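Local coordinates for protein K7 (Vaccinia virus WR, PDB 3JRV), which binds the human RNA helicase DDX3 as a Bcl-2-like virulence factor, suppressing IRF3 activation, and also blocks host NF-kappa-B activation, at residues L140-F143 against L144-K147; T109-W112 against G113-I117. All coordinates share one frame; numbering follows the deposited sequence.

Contact 1. Residues L140-F143 against L144-K147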
ATOM      1  N   LEU A 140       1.508  12.528   3.891  1.00  9.89           N
ATOM      2  CA  LEU A 140       2.423  11.474   3.465  1.00  9.61           C
ATOM      3  C   LEU A 140       3.712  12.041   2.867  1.00  9.65           C
ATOM      4  O   LEU A 140       4.812  11.651   3.257  1.00  9.77           O
ATOM      5  CB  LEU A 140       1.736  10.518   2.494  1.00  8.14           C
ATOM      6  CG  LEU A 140       2.651   9.380   2.015  1.00 11.47           C
ATOM      7  CD1 LEU A 140       3.216   8.580   3.193  1.00 11.32           C
ATOM      8  CD2 LEU A 140       1.903   8.503   1.012  1.00 12.29           C
ATOM      9  N   ILE A 141       3.592  12.993   1.953  1.00  9.78           N
ATOM     10  CA  ILE A 141       4.831  13.455   1.292  1.00 10.34           C
ATOM     11  C   ILE A 141       5.730  14.231   2.256  1.00 11.07           C
ATOM     12  O   ILE A 141       6.937  14.092   2.202  1.00 11.40           O
ATOM     13  CB  ILE A 141       4.583  14.259   0.015  1.00 10.46           C
ATOM     14  CG1 ILE A 141       5.916  14.436  -0.716  1.00 12.85           C
ATOM     15  CG2 ILE A 141       3.925  15.604   0.315  1.00 11.87           C
ATOM     16  CD1 ILE A 141       5.700  14.871  -2.167  1.00 14.98           C
ATOM     17  N   LEU A 142       5.137  14.986   3.186  1.00 10.31           N
ATOM     18  CA  LEU A 142       5.970  15.718   4.153  1.00 12.25           C
ATOM     19  C   LEU A 142       6.704  14.726   5.060  1.00 10.53           C
ATOM     20  O   LEU A 142       7.856  14.919   5.413  1.00 11.44           O
ATOM     21  CB  LEU A 142       5.105  16.682   4.999  1.00 11.75           C
ATOM     22  CG  LEU A 142       4.520  17.793   4.128  1.00 20.27           C
ATOM     23  CD1 LEU A 142       3.539  18.654   4.889  1.00 21.75           C
ATOM     24  CD2 LEU A 142       5.601  18.611   3.367  1.00 21.28           C
ATOM     25  N   PHE A 143       5.995  13.664   5.460  1.00 10.11           N
ATOM     26  CA  PHE A 143       6.606  12.653   6.296  1.00  8.91           C
ATOM     27  C   PHE A 143       7.771  11.973   5.557  1.00  8.89           C
ATOM     28  O   PHE A 143       8.846  11.772   6.124  1.00 10.24           O
ATOM     29  CB  PHE A 143       5.561  11.623   6.735  1.00  9.11           C
ATOM     30  CG  PHE A 143       6.151  10.473   7.474  1.00  9.47           C
ATOM     31  CD1 PHE A 143       6.358  10.526   8.862  1.00 14.51           C
ATOM     32  CD2 PHE A 143       6.475   9.301   6.785  1.00 10.96           C
ATOM     33  CE1 PHE A 143       6.908   9.439   9.565  1.00 15.08           C
ATOM     34  CE2 PHE A 143       7.038   8.194   7.491  1.00 10.82           C
ATOM     35  CZ  PHE A 143       7.264   8.276   8.870  1.00 16.18           C
ATOM     36  N   LEU A 144       7.507  11.557   4.311  1.00  8.36           N
ATOM     37  CA  LEU A 144       8.540  10.865   3.566  1.00  9.52           C
ATOM     38  C   LEU A 144       9.739  11.782   3.300  1.00  9.39           C
ATOM     39  O   LEU A 144      10.876  11.334   3.442  1.00  9.79           O
ATOM     40  CB  LEU A 144       7.985  10.333   2.245  1.00  9.78           C
ATOM     41  CG  LEU A 144       6.917   9.246   2.428  1.00 10.08           C
ATOM     42  CD1 LEU A 144       6.289   8.952   1.048  1.00 11.10           C
ATOM     43  CD2 LEU A 144       7.565   7.983   3.007  1.00 13.27           C
ATOM     44  N   GLU A 145       9.503  13.056   2.955  1.00  9.25           N
ATOM     45  CA  GLU A 145      10.635  13.978   2.737  1.00 11.36           C
ATOM     46  C   GLU A 145      11.474  14.135   3.997  1.00 12.10           C
ATOM     47  O   GLU A 145      12.701  14.108   3.975  1.00 13.63           O
ATOM     48  CB  GLU A 145      10.122  15.331   2.209  1.00 10.03           C
ATOM     49  CG  GLU A 145       9.572  15.199   0.758  1.00 12.80           C
ATOM     50  CD  GLU A 145       8.877  16.431   0.220  1.00 13.92           C
ATOM     51  OE1 GLU A 145       8.241  17.187   0.994  1.00 16.36           O
ATOM     52  OE2 GLU A 145       8.869  16.571  -1.023  1.00 19.09           O
ATOM     53  N   LYS A 146      10.804  14.248   5.139  1.00 13.41           N
ATOM     54  CA  LYS A 146      11.544  14.374   6.374  1.00 15.15           C
ATOM     55  C   LYS A 146      12.410  13.127   6.686  1.00 15.31           C
ATOM     56  O   LYS A 146      13.565  13.240   7.055  1.00 17.53           O
ATOM     57  CB  LYS A 146      10.576  14.733   7.509  1.00 17.73           C
ATOM     58  CG  LYS A 146      11.110  14.373   8.893  1.00 26.27           C
ATOM     59  CD  LYS A 146      10.023  14.404   9.957  1.00 38.03           C
ATOM     60  CE  LYS A 146       8.925  13.350   9.701  1.00 42.08           C
ATOM     61  NZ  LYS A 146       7.610  13.799  10.300  1.00 40.18           N
ATOM     62  N   LYS A 147      11.898  11.940   6.374  1.00 14.21           N
ATOM     63  CA  LYS A 147      12.656  10.716   6.623  1.00 12.45           C
ATOM     64  C   LYS A 147      13.775  10.553   5.603  1.00 12.17           C
ATOM     65  O   LYS A 147      14.809   9.979   5.927  1.00 15.59           O
ATOM     66  CB  LYS A 147      11.727   9.483   6.581  1.00 13.71           C
ATOM     67  CG  LYS A 147      10.729   9.475   7.745  1.00 17.64           C
ATOM     68  CD  LYS A 147      11.440   9.110   9.049  1.00 24.65           C
ATOM     69  CE  LYS A 147      10.462   8.850  10.175  1.00 32.20           C
ATOM     70  NZ  LYS A 147      10.226  10.122  10.910  1.00 43.79           N
TER

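Contact 2. Residues T109-W112 against G113-I117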
ATOM      1  N   THR A 109      -2.654  -7.375   0.477  1.00  8.92           N
ATOM      2  CA  THR A 109      -2.184  -7.856  -0.829  1.00  8.52           C
ATOM      3  C   THR A 109      -0.996  -8.826  -0.692  1.00  9.17           C
ATOM      4  O   THR A 109      -0.864  -9.760  -1.496  1.00  9.42           O
ATOM      5  CB  THR A 109      -1.862  -6.717  -1.797  1.00  7.99           C
ATOM      6  OG1 THR A 109      -0.709  -6.004  -1.324  1.00  8.91           O
ATOM      7  CG2 THR A 109      -3.083  -5.800  -1.908  1.00  8.55           C
ATOM      8  N   GLU A 110      -0.151  -8.666   0.323  1.00  8.58           N
ATOM      9  CA  GLU A 110       0.897  -9.649   0.629  1.00  8.58           C
ATOM     10  C   GLU A 110       0.255 -10.992   1.012  1.00  9.29           C
ATOM     11  O   GLU A 110       0.676 -12.056   0.528  1.00  9.66           O
ATOM     12  CB  GLU A 110       1.727  -9.166   1.813  1.00  9.53           C
ATOM     13  CG  GLU A 110       2.694 -10.209   2.287  1.00 11.28           C
ATOM     14  CD  GLU A 110       3.578  -9.697   3.381  1.00 17.54           C
ATOM     15  OE1 GLU A 110       3.092  -9.596   4.522  1.00 22.12           O
ATOM     16  OE2 GLU A 110       4.756  -9.407   3.086  1.00 22.73           O
ATOM     17  N   HIS A 111      -0.786 -10.926   1.846  1.00  9.52           N
ATOM     18  CA  HIS A 111      -1.431 -12.147   2.338  1.00 10.66           C
ATOM     19  C   HIS A 111      -2.002 -12.909   1.132  1.00 11.47           C
ATOM     20  O   HIS A 111      -1.861 -14.148   1.033  1.00 11.40           O
ATOM     21  CB  HIS A 111      -2.550 -11.798   3.343  1.00 11.72           C
ATOM     22  CG  HIS A 111      -3.309 -12.999   3.816  1.00 16.27           C
ATOM     23  ND1 HIS A 111      -2.760 -13.901   4.701  1.00 20.86           N
ATOM     24  CD2 HIS A 111      -4.520 -13.496   3.472  1.00 19.87           C
ATOM     25  CE1 HIS A 111      -3.598 -14.908   4.882  1.00 24.54           C
ATOM     26  NE2 HIS A 111      -4.677 -14.689   4.150  1.00 21.51           N
ATOM     27  N   TRP A 112      -2.675 -12.176   0.241  1.00 10.52           N
ATOM     28  CA  TRP A 112      -3.216 -12.764  -0.985  1.00  9.40           C
ATOM     29  C   TRP A 112      -2.064 -13.471  -1.720  1.00 10.35           C
ATOM     30  O   TRP A 112      -2.186 -14.633  -2.132  1.00 11.82           O
ATOM     31  CB  TRP A 112      -3.892 -11.715  -1.871  1.00 10.42           C
ATOM     32  CG  TRP A 112      -5.193 -11.297  -1.364  1.00  9.52           C
ATOM     33  CD1 TRP A 112      -6.043 -12.059  -0.587  1.00 17.26           C
ATOM     34  CD2 TRP A 112      -5.908 -10.084  -1.661  1.00 11.66           C
ATOM     35  NE1 TRP A 112      -7.221 -11.386  -0.382  1.00 18.54           N
ATOM     36  CE2 TRP A 112      -7.154 -10.160  -0.993  1.00 14.11           C
ATOM     37  CE3 TRP A 112      -5.611  -8.945  -2.409  1.00 13.24           C
ATOM     38  CZ2 TRP A 112      -8.095  -9.128  -1.042  1.00 15.56           C
ATOM     39  CZ3 TRP A 112      -6.549  -7.903  -2.454  1.00 15.31           C
ATOM     40  CH2 TRP A 112      -7.782  -8.021  -1.783  1.00 15.12           C
ATOM     41  N   GLY A 113      -0.906 -12.822  -1.845  1.00  9.87           N
ATOM     42  CA  GLY A 113       0.192 -13.477  -2.565  1.00 11.76           C
ATOM     43  C   GLY A 113       0.637 -14.777  -1.888  1.00 13.23           C
ATOM     44  O   GLY A 113       0.983 -15.767  -2.575  1.00 14.35           O
ATOM     45  N   TYR A 114       0.672 -14.793  -0.550  1.00 12.68           N
ATOM     46  CA  TYR A 114       1.034 -16.015   0.178  1.00 12.70           C
ATOM     47  C   TYR A 114       0.045 -17.127  -0.149  1.00 13.86           C
ATOM     48  O   TYR A 114       0.428 -18.293  -0.080  1.00 16.59           O
ATOM     49  CB  TYR A 114       1.059 -15.817   1.705  1.00 13.33           C
ATOM     50  CG  TYR A 114       2.386 -15.308   2.252  1.00 13.91           C
ATOM     51  CD1 TYR A 114       2.892 -14.053   1.908  1.00 14.50           C
ATOM     52  CD2 TYR A 114       3.179 -16.125   3.065  1.00 17.87           C
ATOM     53  CE1 TYR A 114       4.079 -13.586   2.471  1.00 18.49           C
ATOM     54  CE2 TYR A 114       4.421 -15.704   3.542  1.00 19.35           C
ATOM     55  CZ  TYR A 114       4.870 -14.429   3.237  1.00 19.69           C
ATOM     56  OH  TYR A 114       6.052 -13.978   3.822  1.00 19.95           O
ATOM     57  N   LYS A 115      -1.214 -16.766  -0.430  1.00 13.24           N
ATOM     58  CA  LYS A 115      -2.300 -17.728  -0.704  1.00 13.89           C
ATOM     59  C   LYS A 115      -2.491 -17.994  -2.201  1.00 15.29           C
ATOM     60  O   LYS A 115      -3.521 -18.559  -2.612  1.00 17.59           O
ATOM     61  CB  LYS A 115      -3.630 -17.204  -0.127  1.00 15.76           C
ATOM     62  CG  LYS A 115      -3.651 -17.118   1.388  1.00 20.20           C
ATOM     63  CD  LYS A 115      -3.208 -18.400   2.088  1.00 28.82           C
ATOM     64  CE  LYS A 115      -3.131 -18.181   3.588  1.00 34.23           C
ATOM     65  NZ  LYS A 115      -3.463 -19.427   4.347  1.00 39.80           N
ATOM     66  N   LYS A 116      -1.531 -17.552  -3.011  1.00 13.35           N
ATOM     67  CA  LYS A 116      -1.617 -17.679  -4.482  1.00 15.21           C
ATOM     68  C   LYS A 116      -2.843 -16.959  -5.086  1.00 16.50           C
ATOM     69  O   LYS A 116      -3.448 -17.402  -6.105  1.00 18.92           O
ATOM     70  CB  LYS A 116      -1.548 -19.161  -4.928  1.00 16.94           C
ATOM     71  CG  LYS A 116      -0.178 -19.798  -4.701  1.00 19.12           C
ATOM     72  CD  LYS A 116      -0.138 -21.263  -5.161  1.00 23.94           C
ATOM     73  CE  LYS A 116       1.075 -21.986  -4.579  1.00 32.90           C
ATOM     74  NZ  LYS A 116       2.327 -21.465  -5.216  1.00 35.00           N
ATOM     75  N   ILE A 117      -3.152 -15.795  -4.512  1.00 13.27           N
ATOM     76  CA  ILE A 117      -4.225 -14.961  -4.986  1.00 13.43           C
ATOM     77  C   ILE A 117      -3.625 -13.671  -5.518  1.00 12.80           C
ATOM     78  O   ILE A 117      -2.753 -13.079  -4.849  1.00 14.18           O
ATOM     79  CB  ILE A 117      -5.191 -14.632  -3.851  1.00 12.18           C
ATOM     80  CG1 ILE A 117      -5.977 -15.898  -3.450  1.00 16.00           C
ATOM     81  CG2 ILE A 117      -6.177 -13.606  -4.335  1.00 13.06           C
ATOM     82  CD1 ILE A 117      -6.765 -15.720  -2.145  1.00 18.84           C
TER
HETATM   83  O   HOH W   1       6.933 -11.634   3.454  1.00 33.23           O

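Contact 1. Residues L140-F143 against L144-K147
The backbone N of L144 donates to the carbonyl O of L140 at 2.9 Å, nearly straight at 167°, the first of four successive i to i+4 bonds that make this one regular piece of helix 134-148; the last, K147 N to F143 O, is 3.1 Å. Leucine suits both L140 and L144, one turn apart on the buried side: their CD1 methyls meet at 3.8 Å, and I30, F99 and L53 are among the residues that cover them. F143 holds its CG anti to the backbone N (chi1 174°), which stands the ring out from the flank of the helix, where K146 and K147 reach back to it. K147, bent at chi2, lays CG over one face in a CH-pi contact, 4.0 Å from the ring centroid and offset toward the rim, while its CE touches F143 CZ at 3.5 Å. K146 comes obliquely, its NZ 3.8 Å from F143 CD1. E145 runs back along the helix, its OE2 3.7 Å from CG1 of I141. The helix is thus amphipathic here: L140 and L144 face the interior, and the aliphatic part of K147 covers one face of a partly exposed phenyl ring, with K146 at its flank, while both lysines carry their charges at the surface.

Contact 2. Residues T109-W112 against G113-I117
With CG anti to the backbone N in both E110 (chi1 172°) and H111 (chi1 176°), these side chains stand out from the helix, and Y114 and K115, one turn on, come alongside them. E110 and Y114 lie side by side and point the same way: CG of E110 packs against CE1 of Y114 at 3.7 Å, and a water donates to E110 OE2 and also hydrogen-bonds to the tyrosine hydroxyl, the water O 2.5 Å from Y114 OH. The same carboxylate oxygen makes a salt bridge to R37 of helix 26-42, so glutamate here serves two partners at once. K115, bent at chi2, sets CG over one face of the imidazole of H111, 4.2 Å from its centroid, a CH-pi contact made by the aliphatic part of the lysine.

The carbonyl of W112, in the last turn, takes part in closing the helix. Its O receives I117 N at 2.8 Å, from above the carbonyl plane, and more weakly K115 N. K116 N bonds G113 O at 3.1 Å, and the positive phi of K116 (60°) then turns the chain so that I117 N can reach W112 O. The reversal brings I117 onto W112: the CB atoms stand 3.8 Å apart, and CG2 lies over the five-membered ring of the indole. A branched aliphatic residue suits this place, covering part of a broad buried ring system that also receives R121 in a cation-pi contact. The paired bonds, the positive phi at K116 and the apolar contact between W112 and I117 together form a Schellman motif, ending helix 95-114 of this Bcl-2-like fold.

Contact 2 precedes contact 1 along the chain: 109-117 covers the end of helix 95-114 and the turn beyond it, whereas 140-147 lies within the last helix, 134-148. Their centres are 29 Å apart, on opposite sides of the centre of the chain, and their nearest atoms remain about 15 Å from each other. Two helices relate them indirectly. Helix 95-114 supplies contact 2 and, through Q95 and F99 near its other end, packs on contact 1; helix 26-42 likewise touches both. The two local contacts therefore sit at far ends of one all-helical Bcl-2-like bundle. T109 of contact 2 also packs on an aromatic side chain of the bound DDX3 peptide.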